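Local structure of transcriptional regulator (Rhodococcus sp., 2O0Y) at residues 151-156 with 207-212. The protein probably binds DNA and regulates transcription as a member of the IclR family. Residues are numbered along the deposited sequence; the frame is centred on the assembly and turned at random.
Sequences GAAGKI and GLSFPL
Ala-152, Ala-153 and Ile-156 set the first turn of a helix against strand residues 207-212, the two axes running nearly parallel, 23° apart and 7.3 Å at closest approach. The closest CA atoms are those of Ala-153 and Ser-209, 5.3 Å apart. No hydrogen bond spans the contact. Small side chains allow the close approach: Ala-152 CB lies 3.7 Å from both Gly-207 O and Ser-209 CB. Ser-209 fits between Ala-152 and Ile-156; its CB presses on Ile-156 CG1 at 3.5 Å, tighter than usual for two carbons. With OG anti to its backbone N (chi1 -162°), the hydroxyl passes 3.4 Å from Ala-153 CA, and OG shares a hydrogen bond with Thr-224 OG1, so this buried oxygen has a partner. Ile-156 splits its branches between two residues: CG2 meets Pro-211 CA (3.6 Å), CD1 meets Ser-209 O (3.6 Å). Its side chain crosses that of Pro-211 at about a right angle. All this lies in the IclR C-terminal, GAF-like domain, where helix 152-157 packs on one face of the antiparallel sheet, touching strands 195-198 and 219-228 as well, while Leu-208 and Phe-210 point away from it and pack on helix 237-254.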
ATOM      1  N   GLY B 151      -7.979  -1.027  25.049  1.00 29.12           N
ATOM      2  CA  GLY B 151      -7.297  -2.334  25.127  1.00 29.08           C
ATOM      3  C   GLY B 151      -5.770  -2.221  25.140  1.00 29.82           C
ATOM      4  O   GLY B 151      -5.200  -1.145  24.891  1.00 28.93           O
ATOM      5  N   ALA B 152      -5.111  -3.342  25.445  1.00 28.83           N
ATOM      6  CA  ALA B 152      -3.673  -3.397  25.684  1.00 27.84           C
ATOM      7  C   ALA B 152      -2.868  -3.199  24.405  1.00 28.18           C
ATOM      8  O   ALA B 152      -1.902  -2.460  24.418  1.00 28.74           O
ATOM      9  CB  ALA B 152      -3.290  -4.743  26.305  1.00 26.86           C
ATOM     10  N   ALA B 153      -3.248  -3.879  23.325  1.00 27.99           N
ATOM     11  CA  ALA B 153      -2.525  -3.795  22.056  1.00 27.14           C
ATOM     12  C   ALA B 153      -2.462  -2.348  21.577  1.00 28.10           C
ATOM     13  O   ALA B 153      -1.398  -1.891  21.155  1.00 28.45           O
ATOM     14  CB  ALA B 153      -3.174  -4.661  21.008  1.00 27.33           C
ATOM     15  N   GLY B 154      -3.583  -1.621  21.634  1.00 27.47           N
ATOM     16  CA  GLY B 154      -3.597  -0.239  21.148  1.00 25.84           C
ATOM     17  C   GLY B 154      -2.534   0.633  21.820  1.00 27.50           C
ATOM     18  O   GLY B 154      -1.835   1.403  21.164  1.00 26.87           O
ATOM     19  N   LYS B 155      -2.432   0.556  23.150  1.00 27.30           N
ATOM     20  CA  LYS B 155      -1.423   1.328  23.873  1.00 27.96           C
ATOM     21  C   LYS B 155       0.025   0.870  23.609  1.00 27.20           C
ATOM     22  O   LYS B 155       0.951   1.654  23.722  1.00 28.18           O
ATOM     23  CB  LYS B 155      -1.736   1.340  25.373  1.00 26.92           C
ATOM     24  CG  LYS B 155      -2.908   2.288  25.700  1.00 30.13           C
ATOM     25  CD  LYS B 155      -3.369   2.178  27.180  1.00 31.42           C
ATOM     26  CE  LYS B 155      -4.622   1.299  27.352  1.00 32.52           C
ATOM     27  NZ  LYS B 155      -5.920   1.965  26.884  1.00 29.44           N
ATOM     28  N   ILE B 156       0.221  -0.401  23.266  1.00 27.14           N
ATOM     29  CA  ILE B 156       1.556  -0.871  22.866  1.00 25.83           C
ATOM     30  C   ILE B 156       1.883  -0.282  21.487  1.00 27.08           C
ATOM     31  O   ILE B 156       2.939   0.286  21.309  1.00 26.57           O
ATOM     32  CB  ILE B 156       1.672  -2.417  22.862  1.00 26.75           C
ATOM     33  CG1 ILE B 156       1.623  -2.977  24.312  1.00 23.48           C
ATOM     34  CG2 ILE B 156       2.949  -2.883  22.103  1.00 25.95           C
ATOM     35  CD1 ILE B 156       2.868  -2.647  25.144  1.00 24.21           C
ATOM     36  N   GLY B 207      -6.664  -8.102  28.453  1.00 27.14           N
ATOM     37  CA  GLY B 207      -5.649  -8.250  27.418  1.00 25.75           C
ATOM     38  C   GLY B 207      -4.288  -8.016  28.019  1.00 25.30           C
ATOM     39  O   GLY B 207      -4.132  -7.177  28.921  1.00 26.02           O
ATOM     40  N   LEU B 208      -3.302  -8.787  27.580  1.00 25.26           N
ATOM     41  CA  LEU B 208      -1.906  -8.496  27.936  1.00 25.98           C
ATOM     42  C   LEU B 208      -1.190  -8.341  26.592  1.00 26.43           C
ATOM     43  O   LEU B 208      -1.298  -9.231  25.753  1.00 25.61           O
ATOM     44  CB  LEU B 208      -1.319  -9.697  28.670  1.00 26.69           C
ATOM     45  CG  LEU B 208       0.196  -9.824  28.880  1.00 27.63           C
ATOM     46  CD1 LEU B 208       0.758  -8.701  29.792  1.00 29.00           C
ATOM     47  CD2 LEU B 208       0.439 -11.180  29.501  1.00 27.43           C
ATOM     48  N   SER B 209      -0.430  -7.262  26.403  1.00 25.65           N
ATOM     49  CA  SER B 209       0.290  -7.023  25.142  1.00 25.16           C
ATOM     50  C   SER B 209       1.762  -6.705  25.370  1.00 25.53           C
ATOM     51  O   SER B 209       2.104  -5.956  26.278  1.00 26.48           O
ATOM     52  CB  SER B 209      -0.331  -5.848  24.376  1.00 24.90           C
ATOM     53  OG  SER B 209       0.065  -5.856  22.988  1.00 26.25           O
ATOM     54  N   PHE B 210       2.652  -7.297  24.570  1.00 26.76           N
ATOM     55  CA  PHE B 210       4.087  -6.963  24.618  1.00 25.51           C
ATOM     56  C   PHE B 210       4.459  -6.365  23.252  1.00 25.92           C
ATOM     57  O   PHE B 210       3.915  -6.794  22.234  1.00 24.88           O
ATOM     58  CB  PHE B 210       4.945  -8.234  24.854  1.00 26.52           C
ATOM     59  CG  PHE B 210       5.148  -8.557  26.313  1.00 26.50           C
ATOM     60  CD1 PHE B 210       4.139  -9.154  27.050  1.00 27.20           C
ATOM     61  CD2 PHE B 210       6.337  -8.229  26.955  1.00 28.17           C
ATOM     62  CE1 PHE B 210       4.303  -9.443  28.426  1.00 27.80           C
ATOM     63  CE2 PHE B 210       6.500  -8.522  28.317  1.00 27.16           C
ATOM     64  CZ  PHE B 210       5.488  -9.124  29.033  1.00 27.24           C
ATOM     65  N   PRO B 211       5.448  -5.433  23.221  1.00 26.57           N
ATOM     66  CA  PRO B 211       5.887  -4.927  21.945  1.00 27.26           C
ATOM     67  C   PRO B 211       6.713  -5.971  21.199  1.00 27.82           C
ATOM     68  O   PRO B 211       7.513  -6.697  21.802  1.00 27.95           O
ATOM     69  CB  PRO B 211       6.800  -3.733  22.318  1.00 27.04           C
ATOM     70  CG  PRO B 211       7.232  -3.958  23.710  1.00 27.14           C
ATOM     71  CD  PRO B 211       6.174  -4.830  24.357  1.00 25.45           C
ATOM     72  N   LEU B 212       6.538  -5.999  19.883  1.00 27.36           N
ATOM     73  CA  LEU B 212       7.495  -6.675  19.005  1.00 26.48           C
ATOM     74  C   LEU B 212       8.227  -5.569  18.254  1.00 26.54           C
ATOM     75  O   LEU B 212       7.586  -4.623  17.801  1.00 26.34           O
ATOM     76  CB  LEU B 212       6.729  -7.555  18.001  1.00 26.52           C
ATOM     77  CG  LEU B 212       5.897  -8.629  18.724  1.00 25.97           C
ATOM     78  CD1 LEU B 212       5.060  -9.351  17.622  1.00 25.28           C
ATOM     79  CD2 LEU B 212       6.848  -9.597  19.424  1.00 23.81           C
TER